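Local coordinates for outer membrane protein (Bartonella henselae, PDB 2FI9) that is of unknown function but belongs to the DUF498/DUF598 family of small alpha/beta proteins and is named an outer membrane protein, at residues Gly35-Ile47 with Asp58-Glu70. Sequence-based numbering, arbitrary orientation.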
# COMPACT_ATOMS: atom_id res chain seq x y z
N GLY A 35 9.20 -3.35 8.57
CA GLY A 35 8.41 -2.13 8.59
C GLY A 35 7.32 -2.09 7.54
O GLY A 35 7.19 -3.00 6.70
N SER A 36 6.52 -1.03 7.60
CA SER A 36 5.43 -0.83 6.67
C SER A 36 5.97 -0.35 5.32
O SER A 36 7.05 0.25 5.25
CB SER A 36 4.45 0.19 7.24
OG SER A 36 3.88 -0.29 8.46
N ILE A 37 5.23 -0.62 4.25
CA ILE A 37 5.70 -0.27 2.91
C ILE A 37 4.60 0.36 2.07
O ILE A 37 3.40 0.13 2.30
CB ILE A 37 6.31 -1.49 2.14
CG1 ILE A 37 5.30 -2.64 2.02
CG2 ILE A 37 7.59 -1.94 2.80
CD1 ILE A 37 5.72 -3.73 1.02
N ILE A 38 5.02 1.16 1.12
CA ILE A 38 4.14 1.64 0.08
C ILE A 38 4.70 1.13 -1.28
O ILE A 38 5.90 1.13 -1.49
CB ILE A 38 4.00 3.17 0.14
CG1 ILE A 38 2.72 3.62 -0.55
CG2 ILE A 38 5.22 3.89 -0.41
CD1 ILE A 38 2.32 5.01 -0.14
N CYS A 39 3.81 0.64 -2.14
CA CYS A 39 4.19 0.02 -3.40
C CYS A 39 3.52 0.82 -4.49
O CYS A 39 2.30 0.81 -4.61
CB CYS A 39 3.69 -1.42 -3.46
SG CYS A 39 4.17 -2.44 -2.05
N ILE A 40 4.32 1.54 -5.26
CA ILE A 40 3.78 2.44 -6.28
C ILE A 40 4.59 2.23 -7.57
O ILE A 40 5.61 1.53 -7.55
CB ILE A 40 3.79 3.90 -5.77
CG1 ILE A 40 5.19 4.28 -5.28
CG2 ILE A 40 2.79 4.05 -4.64
CD1 ILE A 40 5.32 5.74 -4.82
N PRO A 41 4.11 2.75 -8.71
CA PRO A 41 4.87 2.50 -9.95
C PRO A 41 6.38 2.79 -9.88
O PRO A 41 7.16 2.09 -10.55
CB PRO A 41 4.17 3.38 -10.98
CG PRO A 41 2.76 3.35 -10.52
CD PRO A 41 2.86 3.48 -9.00
N SER A 42 6.78 3.79 -9.09
CA SER A 42 8.22 4.16 -9.00
C SER A 42 9.03 3.27 -8.05
O SER A 42 10.25 3.38 -7.97
CB SER A 42 8.39 5.62 -8.58
OG SER A 42 7.97 5.80 -7.23
N GLY A 43 8.34 2.40 -7.30
CA GLY A 43 9.03 1.42 -6.47
C GLY A 43 8.34 1.06 -5.19
O GLY A 43 7.18 1.42 -4.96
N ILE A 44 9.06 0.32 -4.36
CA ILE A 44 8.60 -0.05 -3.03
C ILE A 44 9.45 0.73 -2.04
O ILE A 44 10.68 0.60 -2.05
CB ILE A 44 8.78 -1.57 -2.79
CG1 ILE A 44 8.05 -2.36 -3.89
CG2 ILE A 44 8.27 -1.98 -1.39
CD1 ILE A 44 8.22 -3.87 -3.84
N TYR A 45 8.80 1.51 -1.18
CA TYR A 45 9.49 2.37 -0.22
C TYR A 45 9.06 2.02 1.20
O TYR A 45 7.89 1.71 1.43
CB TYR A 45 9.11 3.84 -0.45
CG TYR A 45 9.39 4.37 -1.83
CD1 TYR A 45 10.51 5.15 -2.08
CD2 TYR A 45 8.51 4.12 -2.89
CE1 TYR A 45 10.77 5.66 -3.35
CE2 TYR A 45 8.76 4.62 -4.16
CZ TYR A 45 9.89 5.39 -4.38
OH TYR A 45 10.15 5.89 -5.63
N GLY A 46 9.98 2.09 2.15
CA GLY A 46 9.59 2.01 3.56
C GLY A 46 8.85 3.27 3.97
O GLY A 46 9.18 4.38 3.53
N ILE A 47 7.82 3.10 4.79
CA ILE A 47 7.19 4.24 5.44
C ILE A 47 7.03 3.94 6.93
O ILE A 47 6.72 2.82 7.34
CB ILE A 47 5.83 4.63 4.82
CG1 ILE A 47 5.02 3.39 4.47
CG2 ILE A 47 6.04 5.50 3.57
CD1 ILE A 47 3.57 3.60 4.57
N ASP A 58 1.64 9.56 4.98
CA ASP A 58 1.74 8.18 4.54
C ASP A 58 1.42 7.99 3.07
O ASP A 58 2.03 7.15 2.39
CB ASP A 58 0.86 7.26 5.38
CG ASP A 58 1.38 7.10 6.78
OD1 ASP A 58 2.56 7.42 7.01
OD2 ASP A 58 0.61 6.65 7.65
N ILE A 59 0.44 8.76 2.58
CA ILE A 59 -0.05 8.57 1.22
C ILE A 59 0.49 9.62 0.23
O ILE A 59 0.13 9.62 -0.95
CB ILE A 59 -1.61 8.51 1.17
CG1 ILE A 59 -2.23 9.86 1.55
CG2 ILE A 59 -2.15 7.38 2.06
CD1 ILE A 59 -3.64 10.08 0.98
N SER A 60 1.37 10.49 0.72
CA SER A 60 1.92 11.57 -0.10
C SER A 60 2.57 11.10 -1.41
O SER A 60 2.41 11.75 -2.44
CB SER A 60 2.91 12.41 0.71
OG SER A 60 3.95 11.60 1.23
N ARG A 61 3.27 9.96 -1.39
CA ARG A 61 3.88 9.46 -2.62
C ARG A 61 2.84 8.96 -3.63
O ARG A 61 3.04 9.08 -4.86
CB ARG A 61 4.89 8.35 -2.32
CG ARG A 61 6.26 8.84 -1.93
CD ARG A 61 7.22 7.66 -1.82
NE ARG A 61 8.56 8.05 -1.38
CZ ARG A 61 9.53 8.49 -2.19
NH1 ARG A 61 9.33 8.62 -3.50
NH2 ARG A 61 10.72 8.80 -1.69
N VAL A 62 1.74 8.41 -3.10
CA VAL A 62 0.62 7.97 -3.93
C VAL A 62 -0.01 9.17 -4.62
O VAL A 62 -0.22 9.15 -5.83
CB VAL A 62 -0.44 7.22 -3.10
CG1 VAL A 62 -1.70 6.97 -3.92
CG2 VAL A 62 0.12 5.92 -2.63
N LEU A 63 -0.29 10.23 -3.86
CA LEU A 63 -0.90 11.41 -4.43
C LEU A 63 0.02 11.98 -5.53
O LEU A 63 -0.44 12.35 -6.61
CB LEU A 63 -1.17 12.46 -3.33
CG LEU A 63 -2.19 12.00 -2.27
CD1 LEU A 63 -2.32 13.04 -1.17
CD2 LEU A 63 -3.57 11.71 -2.87
N GLU A 64 1.31 12.02 -5.24
CA GLU A 64 2.28 12.61 -6.16
C GLU A 64 2.42 11.84 -7.48
O GLU A 64 2.77 12.41 -8.51
CB GLU A 64 3.64 12.73 -5.46
CG GLU A 64 3.66 13.77 -4.32
CD GLU A 64 4.85 13.60 -3.36
OE1 GLU A 64 5.82 12.90 -3.73
OE2 GLU A 64 4.83 14.17 -2.24
N GLU A 65 2.13 10.53 -7.44
CA GLU A 65 2.23 9.68 -8.62
C GLU A 65 0.85 9.29 -9.14
O GLU A 65 0.70 8.28 -9.84
CB GLU A 65 3.04 8.42 -8.28
CG GLU A 65 4.47 8.70 -7.92
CD GLU A 65 5.34 7.45 -7.91
OE1 GLU A 65 4.99 6.41 -8.54
OE2 GLU A 65 6.40 7.52 -7.26
N SER A 66 -0.15 10.12 -8.85
CA SER A 66 -1.55 9.76 -9.11
C SER A 66 -1.85 9.62 -10.60
O SER A 66 -2.77 8.90 -10.98
CB SER A 66 -2.49 10.77 -8.47
OG SER A 66 -2.31 12.07 -9.02
N ASP A 67 -1.05 10.26 -11.45
CA ASP A 67 -1.21 10.09 -12.89
C ASP A 67 -1.03 8.63 -13.33
O ASP A 67 -1.54 8.24 -14.37
CB ASP A 67 -0.28 11.02 -13.68
CG ASP A 67 -0.92 12.39 -13.99
OD1 ASP A 67 -2.15 12.54 -13.88
OD2 ASP A 67 -0.17 13.32 -14.39
N GLN A 68 -0.32 7.83 -12.53
CA GLN A 68 -0.02 6.43 -12.88
C GLN A 68 -0.70 5.42 -11.96
O GLN A 68 -0.41 4.23 -12.02
CB GLN A 68 1.49 6.17 -12.89
CG GLN A 68 2.24 6.67 -14.13
CD GLN A 68 2.85 8.06 -13.95
OE1 GLN A 68 3.37 8.65 -14.91
NE2 GLN A 68 2.81 8.58 -12.72
N ILE A 69 -1.59 5.90 -11.10
CA ILE A 69 -2.30 5.05 -10.13
C ILE A 69 -3.79 5.24 -10.29
O ILE A 69 -4.29 6.36 -10.14
CB ILE A 69 -1.87 5.40 -8.67
CG1 ILE A 69 -0.36 5.16 -8.50
CG2 ILE A 69 -2.67 4.58 -7.65
CD1 ILE A 69 0.24 5.78 -7.25
N GLU A 70 -4.51 4.16 -10.61
CA GLU A 70 -5.99 4.18 -10.64
C GLU A 70 -6.60 3.66 -9.36
O GLU A 70 -7.70 4.09 -8.96
CB GLU A 70 -6.54 3.35 -11.79
CG GLU A 70 -6.20 3.88 -13.18
CD GLU A 70 -7.27 3.52 -14.20
OE1 GLU A 70 -8.46 3.81 -13.93
OE2 GLU A 70 -6.91 2.95 -15.26
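Ile-38 and Val-62 join a beta hairpin, strands 36-40 and 43-47 at one side of a mixed five-stranded sheet, to the short helix 60-64 packed over it; strand and helix axes run nearly parallel, 9.2 Å apart. With CG1 of Ile-38 anti to the backbone N (chi1 -158°), its CD1 presses on Val-62 CG2 at a tight 3.4 Å and lies near the carbonyl O of Asp-58. Ile-40 splits its branches: CG2 rests against both Val-62 CG2 and Ile-69 CD1, while CD1 meets Arg-61 CB and the Glu-65 carboxylate. Pro-41, in the type I turn from Ile-40 to Gly-43, sets CD against Ile-69 CG1 (3.7 Å) and CG against Gln-68. The extended Glu-65 side chain brings its carboxylate to the turn: Ser-42 N donates to OE1 on its syn lone pair (3.2 Å), while Ser-42 OG is modelled so close to OE2 that the length of that bond is doubtful. Tyr-45 OH in turn donates to Ser-42 OG, which sits at the ring edge, in its plane. One face of the Tyr-45 ring carries the Arg-61 guanidinium, stacked flat with planes 15° apart, a cation-pi contact with CZ 3.7 Å from the ring centroid and Arg-61 CD over the same face.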